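Local coordinates for tRNA (Adenine(22)-N(1))-methyltransferase (Mycoplasma capricolum subsp. capricolum, PDB 6QE6), which probably transfers a methyl group from S-adenosylmethionine to N1 of an adenine in tRNA, at residues 46-49 / 50-53; 66-69 / 70-73; 78-82 / 83-87; 92-95 / 96-99. All blocks are in the same frame, centred on the assembly; numbering follows the deposited sequence.

Contact 1 of 4, residues 46-49 / 50-53; sequences HAYL and PIYL
The first turn of helix 48-55 begins at Ala47, whose carbonyl takes up the N-H of Ile51. Ala47 stands at the N-cap, and the bond from Ile51 N to Ala47 O measures 2.9 Å. The next two bonds follow helical spacing: Tyr52 N gives to Tyr48 O at 2.9 Å and Leu53 N to Leu49 O at 3.0 Å. Pro50 has no N-H to give, but first-turn N-H groups have no partner within the helix, so a proline is readily accepted here. Its ring lies beside the cap instead, CD approaching Ala47 O to 3.3 Å and CG passing the methyl of Ala47.

Ile51 keeps CG1 beside its own backbone N (chi1 -74°), which turns the branch back toward the helix start. CD1 then comes within 3.2 Å of Ala47 O and also lies loosely near the Ala47 methyl and CD1 of the Tyr48 ring. Leu49 carries CG on the far side from its N (chi1 173°), and its CD1 methyl reaches CG of Leu53, one turn on, at 4.0 Å. The isobutyl groups of these two leucines run at a slant to one another.

Around the helix the faces are shared out. Ala47 and Pro50 rest on Ala64 of strand 59-66, Leu49 and Leu53 meet helix 24-31, and Tyr48 and Ile51 lie against Asn78 of helix 69-81. A buried helix start of this sort, coming off a parallel strand, belongs to the beta-alpha-beta unit formed by strand 36-42, helix 48-55 and strand 59-66 in this Rossmann-like methyltransferase fold.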
loop_
_atom_site.group_PDB
_atom_site.type_symbol
_atom_site.label_atom_id
_atom_site.label_comp_id
_atom_site.label_asym_id
_atom_site.label_seq_id
_atom_site.Cartn_x
_atom_site.Cartn_y
_atom_site.Cartn_z
ATOM N N HIS A 46 1.556 15.170 7.134
ATOM C CA HIS A 46 2.123 16.499 6.923
ATOM C C HIS A 46 2.331 16.830 5.449
ATOM O O HIS A 46 3.031 17.802 5.139
ATOM C CB HIS A 46 3.443 16.657 7.685
ATOM C CG HIS A 46 3.268 16.878 9.162
ATOM N ND1 HIS A 46 4.290 17.327 9.976
ATOM C CD2 HIS A 46 2.192 16.705 9.969
ATOM C CE1 HIS A 46 3.851 17.414 11.220
ATOM N NE2 HIS A 46 2.582 17.041 11.244
ATOM N N ALA A 47 1.744 16.046 4.539
ATOM C CA ALA A 47 1.635 16.395 3.122
ATOM C C ALA A 47 2.990 16.532 2.438
ATOM O O ALA A 47 3.080 17.141 1.367
ATOM C CB ALA A 47 0.825 17.681 2.925
ATOM N N TYR A 48 4.047 15.969 3.035
ATOM C CA TYR A 48 5.360 16.004 2.398
ATOM C C TYR A 48 5.391 15.203 1.096
ATOM O O TYR A 48 6.134 15.556 0.177
ATOM C CB TYR A 48 6.428 15.499 3.374
ATOM C CG TYR A 48 6.773 16.493 4.476
ATOM C CD1 TYR A 48 7.156 17.792 4.168
ATOM C CD2 TYR A 48 6.719 16.130 5.818
ATOM C CE1 TYR A 48 7.471 18.711 5.158
ATOM C CE2 TYR A 48 7.037 17.039 6.823
ATOM C CZ TYR A 48 7.412 18.335 6.484
ATOM O OH TYR A 48 7.735 19.258 7.466
ATOM N N LEU A 49 4.592 14.129 0.983
ATOM C CA LEU A 49 4.532 13.419 -0.295
ATOM C C LEU A 49 3.816 14.238 -1.369
ATOM O O LEU A 49 4.368 14.376 -2.479
ATOM C CB LEU A 49 3.906 12.030 -0.109
ATOM C CG LEU A 49 3.620 11.220 -1.385
ATOM C CD1 LEU A 49 4.903 10.891 -2.125
ATOM C CD2 LEU A 49 2.843 9.918 -1.086
ATOM N N PRO A 50 2.618 14.802 -1.134
ATOM C CA PRO A 50 2.056 15.721 -2.142
ATOM C C PRO A 50 2.986 16.863 -2.502
ATOM O O PRO A 50 3.118 17.196 -3.687
ATOM C CB PRO A 50 0.767 16.224 -1.476
ATOM C CG PRO A 50 0.348 15.116 -0.599
ATOM C CD PRO A 50 1.632 14.501 -0.079
ATOM N N ILE A 51 3.634 17.475 -1.505
ATOM C CA ILE A 51 4.562 18.574 -1.761
ATOM C C ILE A 51 5.700 18.113 -2.665
ATOM O O ILE A 51 5.997 18.746 -3.683
ATOM C CB ILE A 51 5.080 19.152 -0.430
ATOM C CG1 ILE A 51 3.983 19.974 0.251
ATOM C CG2 ILE A 51 6.343 19.986 -0.637
ATOM C CD1 ILE A 51 4.198 20.146 1.728
ATOM N N TYR A 52 6.344 16.996 -2.321
ATOM C CA TYR A 52 7.422 16.470 -3.157
ATOM C C TYR A 52 6.960 16.249 -4.598
ATOM O O TYR A 52 7.639 16.660 -5.550
ATOM C CB TYR A 52 7.952 15.161 -2.571
ATOM C CG TYR A 52 9.055 14.541 -3.391
ATOM C CD1 TYR A 52 10.390 14.820 -3.096
ATOM C CD2 TYR A 52 8.774 13.684 -4.467
ATOM C CE1 TYR A 52 11.428 14.273 -3.834
ATOM C CE2 TYR A 52 9.814 13.123 -5.229
ATOM C CZ TYR A 52 11.146 13.425 -4.895
ATOM O OH TYR A 52 12.206 12.894 -5.602
ATOM N N LEU A 53 5.807 15.579 -4.770
ATOM C CA LEU A 53 5.321 15.235 -6.105
ATOM C C LEU A 53 5.035 16.480 -6.937
ATOM O O LEU A 53 5.333 16.519 -8.137
ATOM C CB LEU A 53 4.065 14.371 -6.000
ATOM C CG LEU A 53 4.227 12.944 -5.475
ATOM C CD1 LEU A 53 2.864 12.352 -5.251
ATOM C CD2 LEU A 53 5.019 12.102 -6.456
#

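Contact 2 of 4, residues 66-69 / 70-73; sequences DINQ and KPLN. With SAH (S-adenosyl-L-homocysteine), chain C.
The amides of Gln69 and Asn73 meet with their planes 43° apart. Gln69 bends at chi2 (62°), which brings NE2 round to Asn73 OD1 at 3.0 Å; the acceptor lies near the plane of the Gln69 amide, whereas the donor stands above the plane of the Asn73 carbonyl. In the Asn68 amide, OD1 receives Lys70 N at 3.0 Å, likewise from above its plane: the N-cap bond of helix 69-81. Pro71 CD packs on the CG of that amide at 3.5 Å.

The Asp66 carboxylate is gripped from several directions. OD1 takes SAH O2' at 2.7 Å and, on its anti side, Asn68 N at 2.9 Å, closing an Asx turn; OD2 takes SAH O3' at 2.9 Å and also Asp45 N. These bonds hold the carboxylate's rotation against the ribose diol, with Pro71 CG beside OD2. Ile67 lays its CG2 methyl over one face of the adenine, 3.3 Å from SAH C4.

Leu72 packs CD1 against Asp66 CB and reaches Thr90 and Leu92. The turn thus carries the chain from the end of strand 59-66 into helix 69-81, beside the neighbouring edge strand 88-92.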
loop_
_atom_site.group_PDB
_atom_site.type_symbol
_atom_site.label_atom_id
_atom_site.label_comp_id
_atom_site.label_asym_id
_atom_site.label_seq_id
_atom_site.Cartn_x
_atom_site.Cartn_y
_atom_site.Cartn_z
ATOM N N ASP A 66 -6.853 13.716 5.039
ATOM C CA ASP A 66 -6.703 13.065 6.322
ATOM C C ASP A 66 -8.059 12.995 7.016
ATOM O O ASP A 66 -8.933 13.844 6.820
ATOM C CB ASP A 66 -5.672 13.783 7.199
ATOM C CG ASP A 66 -5.025 12.846 8.214
ATOM O OD1 ASP A 66 -5.766 12.270 9.039
ATOM O OD2 ASP A 66 -3.788 12.659 8.176
ATOM N N ILE A 67 -8.224 11.957 7.826
ATOM C CA ILE A 67 -9.421 11.838 8.638
ATOM C C ILE A 67 -9.370 12.764 9.852
ATOM O O ILE A 67 -10.419 13.071 10.432
ATOM C CB ILE A 67 -9.595 10.358 9.028
ATOM C CG1 ILE A 67 -11.006 10.087 9.545
ATOM C CG2 ILE A 67 -8.516 9.928 10.009
ATOM C CD1 ILE A 67 -11.285 8.591 9.746
ATOM N N ASN A 68 -8.184 13.241 10.223
ATOM C CA ASN A 68 -7.972 14.054 11.418
ATOM C C ASN A 68 -7.585 15.470 11.000
ATOM O O ASN A 68 -6.648 15.656 10.216
ATOM C CB ASN A 68 -6.880 13.431 12.306
ATOM C CG ASN A 68 -6.692 14.171 13.637
ATOM O OD1 ASN A 68 -7.346 15.183 13.900
ATOM N ND2 ASN A 68 -5.781 13.667 14.478
ATOM N N GLN A 69 -8.306 16.466 11.527
ATOM C CA GLN A 69 -8.013 17.852 11.175
ATOM C C GLN A 69 -6.671 18.311 11.734
ATOM O O GLN A 69 -6.011 19.172 11.135
ATOM C CB GLN A 69 -9.130 18.771 11.679
ATOM C CG GLN A 69 -8.941 20.248 11.335
ATOM C CD GLN A 69 -8.914 20.501 9.840
ATOM O OE1 GLN A 69 -9.801 20.050 9.102
ATOM N NE2 GLN A 69 -7.884 21.211 9.377
ATOM N N LYS A 70 -6.248 17.733 12.864
ATOM C CA LYS A 70 -5.047 18.207 13.556
ATOM C C LYS A 70 -3.817 18.207 12.652
ATOM O O LYS A 70 -3.256 19.294 12.402
ATOM C CB LYS A 70 -4.878 17.378 14.832
ATOM C CG LYS A 70 -3.585 17.509 15.597
ATOM C CD LYS A 70 -3.697 16.591 16.803
ATOM C CE LYS A 70 -2.600 16.790 17.820
ATOM N NZ LYS A 70 -3.007 16.186 19.130
ATOM N N PRO A 71 -3.370 17.069 12.089
ATOM C CA PRO A 71 -2.204 17.127 11.193
ATOM C C PRO A 71 -2.492 17.860 9.901
ATOM O O PRO A 71 -1.560 18.378 9.278
ATOM C CB PRO A 71 -1.878 15.648 10.943
ATOM C CG PRO A 71 -3.180 14.974 11.047
ATOM C CD PRO A 71 -3.961 15.715 12.107
ATOM N N LEU A 72 -3.757 17.929 9.489
ATOM C CA LEU A 72 -4.118 18.684 8.295
ATOM C C LEU A 72 -3.794 20.169 8.444
ATOM O O LEU A 72 -3.476 20.836 7.454
ATOM C CB LEU A 72 -5.593 18.469 8.009
ATOM C CG LEU A 72 -6.026 18.227 6.563
ATOM C CD1 LEU A 72 -5.040 17.366 5.799
ATOM C CD2 LEU A 72 -7.396 17.585 6.571
ATOM N N ASN A 73 -3.841 20.701 9.673
ATOM C CA ASN A 73 -3.451 22.091 9.901
ATOM C C ASN A 73 -1.963 22.300 9.640
ATOM O O ASN A 73 -1.558 23.332 9.089
ATOM C CB ASN A 73 -3.782 22.505 11.333
ATOM C CG ASN A 73 -5.256 22.511 11.613
ATOM O OD1 ASN A 73 -6.039 23.060 10.845
ATOM N ND2 ASN A 73 -5.649 21.903 12.730
HETATM N N SAH C . 1.226 9.162 4.904
HETATM C CA SAH C . 2.274 9.276 5.913
HETATM C CB SAH C . 1.670 9.299 7.325
HETATM C CG SAH C . 0.982 8.021 7.807
HETATM S SD SAH C . 0.451 8.149 9.535
HETATM C C SAH C . 3.294 8.141 5.797
HETATM O O SAH C . 3.012 7.092 5.207
HETATM O OXT SAH C . 4.423 8.242 6.292
HETATM C "C5'" SAH C . -1.233 7.644 9.112
HETATM C "C4'" SAH C . -2.135 8.842 8.833
HETATM O "O4'" SAH C . -3.351 8.383 8.290
HETATM C "C3'" SAH C . -2.504 9.601 10.094
HETATM O "O3'" SAH C . -2.249 10.974 9.905
HETATM C "C2'" SAH C . -3.996 9.374 10.269
HETATM O "O2'" SAH C . -4.593 10.542 10.763
HETATM C "C1'" SAH C . -4.444 9.056 8.860
HETATM N N9 SAH C . -5.605 8.167 8.795
HETATM C C8 SAH C . -5.878 7.096 9.598
HETATM N N7 SAH C . -7.048 6.547 9.173
HETATM C C5 SAH C . -7.507 7.240 8.126
HETATM C C6 SAH C . -8.643 7.107 7.343
HETATM N N6 SAH C . -9.522 6.134 7.574
HETATM N N1 SAH C . -8.853 8.000 6.318
HETATM C C2 SAH C . -7.946 9.010 6.066
HETATM N N3 SAH C . -6.823 9.130 6.856
HETATM C C4 SAH C . -6.608 8.259 7.868
#

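Contact 3 of 4, residues 78-82 / 83-87; sequences NVEKF and GLTGQ
Leu84, just past the end of helix 69-81, folds its side chain back along the last turn toward Val79 and Phe82. Its CB sits 4.1 Å from Val79 CG1 and close to the carbonyl oxygen of the same valine. CG, held beside the backbone N (chi1 -67°), comes next and passes Phe82 O at 3.8 Å. At the tip, CD1 touches Phe82 CB at 4.2 Å. Leu84 also meets Val54 of helix 48-55, and Phe82 meets Gln55 of that helix.

The backbone beneath is tied down by two bonds. Leu84 N gives to Val79 O at 3.0 Å in a nearly straight bond (171° at the hydrogen), while Gly83 N gives to Glu80 O at 3.0 Å, well above the plane of that carbonyl. Gly83 takes a positive phi of 75°, which turns the chain out of the helix.

Thr85 closes the outer side. Its CG2 methyl meets Glu80 CG at 3.5 Å, aliphatic part against aliphatic part, and it also lies 4.0 Å from Val79 CG1. The same valine methyl lies against the peptide that joins Leu84 to Thr85, whereas the Glu80 side chain is largely at the surface.

Beyond the turn, Gln87 joins Ala62 by a backbone bond, leading into strand 88-92. A 5-to-2 bond nested inside a 6-to-1 bond, a glycine of positive phi, and the apolar touch of Val79 with Leu84 across them together make up a Schellman motif, the classic C-terminal helix cap.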
loop_
_atom_site.group_PDB
_atom_site.type_symbol
_atom_site.label_atom_id
_atom_site.label_comp_id
_atom_site.label_asym_id
_atom_site.label_seq_id
_atom_site.Cartn_x
_atom_site.Cartn_y
_atom_site.Cartn_z
ATOM N N ASN A 78 2.564 23.808 5.851
ATOM C CA ASN A 78 3.646 23.331 4.988
ATOM C C ASN A 78 3.404 23.708 3.526
ATOM O O ASN A 78 4.318 24.179 2.838
ATOM C CB ASN A 78 3.808 21.816 5.136
ATOM C CG ASN A 78 4.761 21.436 6.247
ATOM O OD1 ASN A 78 5.826 22.038 6.399
ATOM N ND2 ASN A 78 4.382 20.435 7.040
ATOM N N VAL A 79 2.174 23.493 3.031
ATOM C CA VAL A 79 1.830 23.873 1.657
ATOM C C VAL A 79 2.046 25.370 1.453
ATOM O O VAL A 79 2.486 25.818 0.380
ATOM C CB VAL A 79 0.377 23.458 1.326
ATOM C CG1 VAL A 79 -0.071 24.041 -0.009
ATOM C CG2 VAL A 79 0.238 21.950 1.305
ATOM N N GLU A 80 1.754 26.168 2.485
ATOM C CA GLU A 80 1.926 27.610 2.373
ATOM C C GLU A 80 3.400 27.993 2.344
ATOM O O GLU A 80 3.800 28.860 1.560
ATOM C CB GLU A 80 1.195 28.312 3.516
ATOM C CG GLU A 80 -0.191 28.796 3.123
ATOM C CD GLU A 80 -1.262 28.554 4.180
ATOM O OE1 GLU A 80 -2.466 28.710 3.854
ATOM O OE2 GLU A 80 -0.907 28.222 5.332
ATOM N N LYS A 81 4.231 27.338 3.163
ATOM C CA LYS A 81 5.625 27.761 3.256
ATOM C C LYS A 81 6.406 27.439 1.985
ATOM O O LYS A 81 7.461 28.030 1.756
ATOM C CB LYS A 81 6.303 27.129 4.484
ATOM C CG LYS A 81 7.004 25.808 4.198
ATOM C CD LYS A 81 7.110 24.905 5.428
ATOM C CE LYS A 81 8.265 25.276 6.355
ATOM N NZ LYS A 81 9.578 25.380 5.646
ATOM N N PHE A 82 5.919 26.526 1.146
ATOM C CA PHE A 82 6.549 26.235 -0.140
ATOM C C PHE A 82 5.857 26.921 -1.306
ATOM O O PHE A 82 6.315 26.784 -2.446
ATOM C CB PHE A 82 6.596 24.724 -0.392
ATOM C CG PHE A 82 7.529 23.985 0.532
ATOM C CD1 PHE A 82 8.887 23.893 0.249
ATOM C CD2 PHE A 82 7.049 23.374 1.675
ATOM C CE1 PHE A 82 9.741 23.216 1.090
ATOM C CE2 PHE A 82 7.911 22.703 2.522
ATOM C CZ PHE A 82 9.250 22.626 2.225
ATOM N N GLY A 83 4.770 27.644 -1.052
ATOM C CA GLY A 83 4.088 28.405 -2.085
ATOM C C GLY A 83 3.260 27.567 -3.035
ATOM O O GLY A 83 3.198 27.879 -4.235
ATOM N N LEU A 84 2.599 26.519 -2.529
ATOM C CA LEU A 84 1.906 25.558 -3.381
ATOM C C LEU A 84 0.399 25.521 -3.143
ATOM O O LEU A 84 -0.255 24.560 -3.551
ATOM C CB LEU A 84 2.514 24.165 -3.196
ATOM C CG LEU A 84 3.952 24.049 -3.718
ATOM C CD1 LEU A 84 4.588 22.694 -3.439
ATOM C CD2 LEU A 84 4.013 24.377 -5.218
ATOM N N THR A 85 -0.179 26.553 -2.522
ATOM C CA THR A 85 -1.601 26.500 -2.195
ATOM C C THR A 85 -2.481 26.431 -3.435
ATOM O O THR A 85 -3.620 25.957 -3.343
ATOM C CB THR A 85 -2.028 27.706 -1.360
ATOM O OG1 THR A 85 -2.016 28.875 -2.184
ATOM C CG2 THR A 85 -1.082 27.900 -0.183
ATOM N N GLY A 86 -1.990 26.885 -4.587
ATOM C CA GLY A 86 -2.738 26.727 -5.817
ATOM C C GLY A 86 -2.634 25.373 -6.488
ATOM O O GLY A 86 -3.256 25.169 -7.538
ATOM N N GLN A 87 -1.860 24.445 -5.918
ATOM C CA GLN A 87 -1.643 23.138 -6.525
ATOM C C GLN A 87 -1.979 22.010 -5.558
ATOM O O GLN A 87 -2.321 20.910 -5.997
ATOM C CB GLN A 87 -0.202 22.983 -7.011
ATOM C CG GLN A 87 0.168 23.862 -8.220
ATOM C CD GLN A 87 0.556 25.310 -7.838
ATOM O OE1 GLN A 87 1.333 25.542 -6.903
ATOM N NE2 GLN A 87 0.017 26.283 -8.579
#

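Contact 4 of 4, residues 92-95 / 96-99; sequences LSNG and LEFV. With SAH (S-adenosyl-L-homocysteine), chain C.
The adenine end of the cofactor pocket is closed by a type II' beta turn from Asn94 to Glu97, tied by Glu97 N giving to Asn94 O at 3.3 Å. Two groups at the head of this turn read the base. Gly95 N gives to SAH N1 at 2.9 Å, and SAH N6 gives to Asn94 OD1 at 3.2 Å. On the Watson-Crick edge of the base N1 accepts and N6 donates, a pairing that suits adenine. Asn94 reaches the adenine amino group because CG lies opposite the backbone N (chi1 -172°), swinging the amide toward the ligand.

Gly95, with phi 61° and psi -121°, occupies the first corner of the turn, the usual place for a glycine in type II'. Its carbonyl oxygen lies at the edge of the Phe98 ring, in the ring plane, 3.4 Å from Phe98 CD1. Ser93 approaches the same residue: OG accepts a weak bond from Phe98 N at 3.1 Å and lies 3.5 Å from Phe98 CB. On the outer side, the Glu97 chain runs alongside Asn94, its CG 3.5 Å from Asn94 O and its OE1 near Asn94 CB.

Over one face of the phenylalanine, toward the rim, stands Val99 CG2. The segment leaves the end of strand 88-92 and heads across the sheet. From there Phe98 packs on Ala40 and Ile42 of strand 36-42, Leu96 on Ile42, while Leu96 also meets Ile123, and Asn94 meets Glu122, on helix 117-124.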
loop_
_atom_site.group_PDB
_atom_site.type_symbol
_atom_site.label_atom_id
_atom_site.label_comp_id
_atom_site.label_asym_id
_atom_site.label_seq_id
_atom_site.Cartn_x
_atom_site.Cartn_y
_atom_site.Cartn_z
ATOM N N LEU A 92 -10.370 17.132 4.501
ATOM C CA LEU A 92 -10.689 16.351 5.688
ATOM C C LEU A 92 -11.722 15.289 5.320
ATOM O O LEU A 92 -12.833 15.627 4.897
ATOM C CB LEU A 92 -11.212 17.273 6.786
ATOM C CG LEU A 92 -11.767 16.580 8.021
ATOM C CD1 LEU A 92 -10.636 16.009 8.867
ATOM C CD2 LEU A 92 -12.594 17.555 8.811
ATOM N N SER A 93 -11.368 14.011 5.475
ATOM C CA SER A 93 -12.227 12.951 4.962
ATOM C C SER A 93 -11.793 11.602 5.512
ATOM O O SER A 93 -10.600 11.335 5.670
ATOM C CB SER A 93 -12.192 12.917 3.421
ATOM O OG SER A 93 -13.066 11.936 2.876
ATOM N N ASN A 94 -12.772 10.738 5.750
ATOM C CA ASN A 94 -12.504 9.325 6.019
ATOM C C ASN A 94 -12.233 8.621 4.689
ATOM O O ASN A 94 -13.161 8.303 3.933
ATOM C CB ASN A 94 -13.681 8.693 6.743
ATOM C CG ASN A 94 -13.401 7.282 7.219
ATOM O OD1 ASN A 94 -12.546 6.573 6.688
ATOM N ND2 ASN A 94 -14.144 6.862 8.228
ATOM N N GLY A 95 -10.954 8.381 4.395
ATOM C CA GLY A 95 -10.601 7.610 3.213
ATOM C C GLY A 95 -11.084 8.285 1.934
ATOM O O GLY A 95 -10.728 9.430 1.622
ATOM N N LEU A 96 -11.922 7.587 1.176
ATOM C CA LEU A 96 -12.290 8.028 -0.161
ATOM C C LEU A 96 -13.669 8.665 -0.222
ATOM O O LEU A 96 -14.194 8.857 -1.321
ATOM C CB LEU A 96 -12.221 6.851 -1.125
ATOM C CG LEU A 96 -10.812 6.285 -1.255
ATOM C CD1 LEU A 96 -10.792 5.216 -2.326
ATOM C CD2 LEU A 96 -9.792 7.401 -1.540
ATOM N N GLU A 97 -14.267 8.985 0.930
ATOM C CA GLU A 97 -15.622 9.528 0.932
ATOM C C GLU A 97 -15.700 10.839 0.167
ATOM O O GLU A 97 -16.731 11.132 -0.442
ATOM C CB GLU A 97 -16.117 9.723 2.367
ATOM C CG GLU A 97 -16.580 8.434 3.040
ATOM C CD GLU A 97 -16.881 8.619 4.530
ATOM O OE1 GLU A 97 -16.839 9.778 4.999
ATOM O OE2 GLU A 97 -17.140 7.609 5.235
ATOM N N PHE A 98 -14.611 11.614 0.159
ATOM C CA PHE A 98 -14.604 12.904 -0.512
ATOM C C PHE A 98 -14.683 12.782 -2.034
ATOM O O PHE A 98 -15.114 13.729 -2.704
ATOM C CB PHE A 98 -13.346 13.671 -0.128
ATOM C CG PHE A 98 -12.110 13.215 -0.860
ATOM C CD1 PHE A 98 -11.378 12.125 -0.402
ATOM C CD2 PHE A 98 -11.676 13.876 -2.003
ATOM C CE1 PHE A 98 -10.245 11.709 -1.070
ATOM C CE2 PHE A 98 -10.547 13.455 -2.680
ATOM C CZ PHE A 98 -9.835 12.375 -2.217
ATOM N N VAL A 99 -14.244 11.656 -2.608
ATOM C CA VAL A 99 -14.136 11.573 -4.063
ATOM C C VAL A 99 -15.492 11.698 -4.752
ATOM O O VAL A 99 -15.551 12.103 -5.913
ATOM C CB VAL A 99 -13.423 10.268 -4.472
ATOM C CG1 VAL A 99 -13.267 10.182 -5.986
ATOM C CG2 VAL A 99 -12.050 10.172 -3.786
HETATM N N SAH C . 1.226 9.162 4.904
HETATM C CA SAH C . 2.274 9.276 5.913
HETATM C CB SAH C . 1.670 9.299 7.325
HETATM C CG SAH C . 0.982 8.021 7.807
HETATM S SD SAH C . 0.451 8.149 9.535
HETATM C C SAH C . 3.294 8.141 5.797
HETATM O O SAH C . 3.012 7.092 5.207
HETATM O OXT SAH C . 4.423 8.242 6.292
HETATM C "C5'" SAH C . -1.233 7.644 9.112
HETATM C "C4'" SAH C . -2.135 8.842 8.833
HETATM O "O4'" SAH C . -3.351 8.383 8.290
HETATM C "C3'" SAH C . -2.504 9.601 10.094
HETATM O "O3'" SAH C . -2.249 10.974 9.905
HETATM C "C2'" SAH C . -3.996 9.374 10.269
HETATM O "O2'" SAH C . -4.593 10.542 10.763
HETATM C "C1'" SAH C . -4.444 9.056 8.860
HETATM N N9 SAH C . -5.605 8.167 8.795
HETATM C C8 SAH C . -5.878 7.096 9.598
HETATM N N7 SAH C . -7.048 6.547 9.173
HETATM C C5 SAH C . -7.507 7.240 8.126
HETATM C C6 SAH C . -8.643 7.107 7.343
HETATM N N6 SAH C . -9.522 6.134 7.574
HETATM N N1 SAH C . -8.853 8.000 6.318
HETATM C C2 SAH C . -7.946 9.010 6.066
HETATM N N3 SAH C . -6.823 9.130 6.856
HETATM C C4 SAH C . -6.608 8.259 7.868
#

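Contacts 1 and 4 are mostly buried, contact 2 is partly so, and contact 3 lies at the surface. Helix 69-81 is capped at its start by contact 2 and at its end by contact 3, a side-chain amide doing the work at one end and a glycine turn at the other. Contact 1 is largely apolar, and it packs against contact 3 through Ile51 and Asn78. The polar chemistry gathers in contacts 2 and 4, both at SAH: 66-69 takes the ribose diol and one adenine face, 92-95 the base edge. Those two touch directly, with Asp66 O 2.8 Å from Ser93 N, a probable hydrogen bond where the ends of the two parallel strands lie side by side.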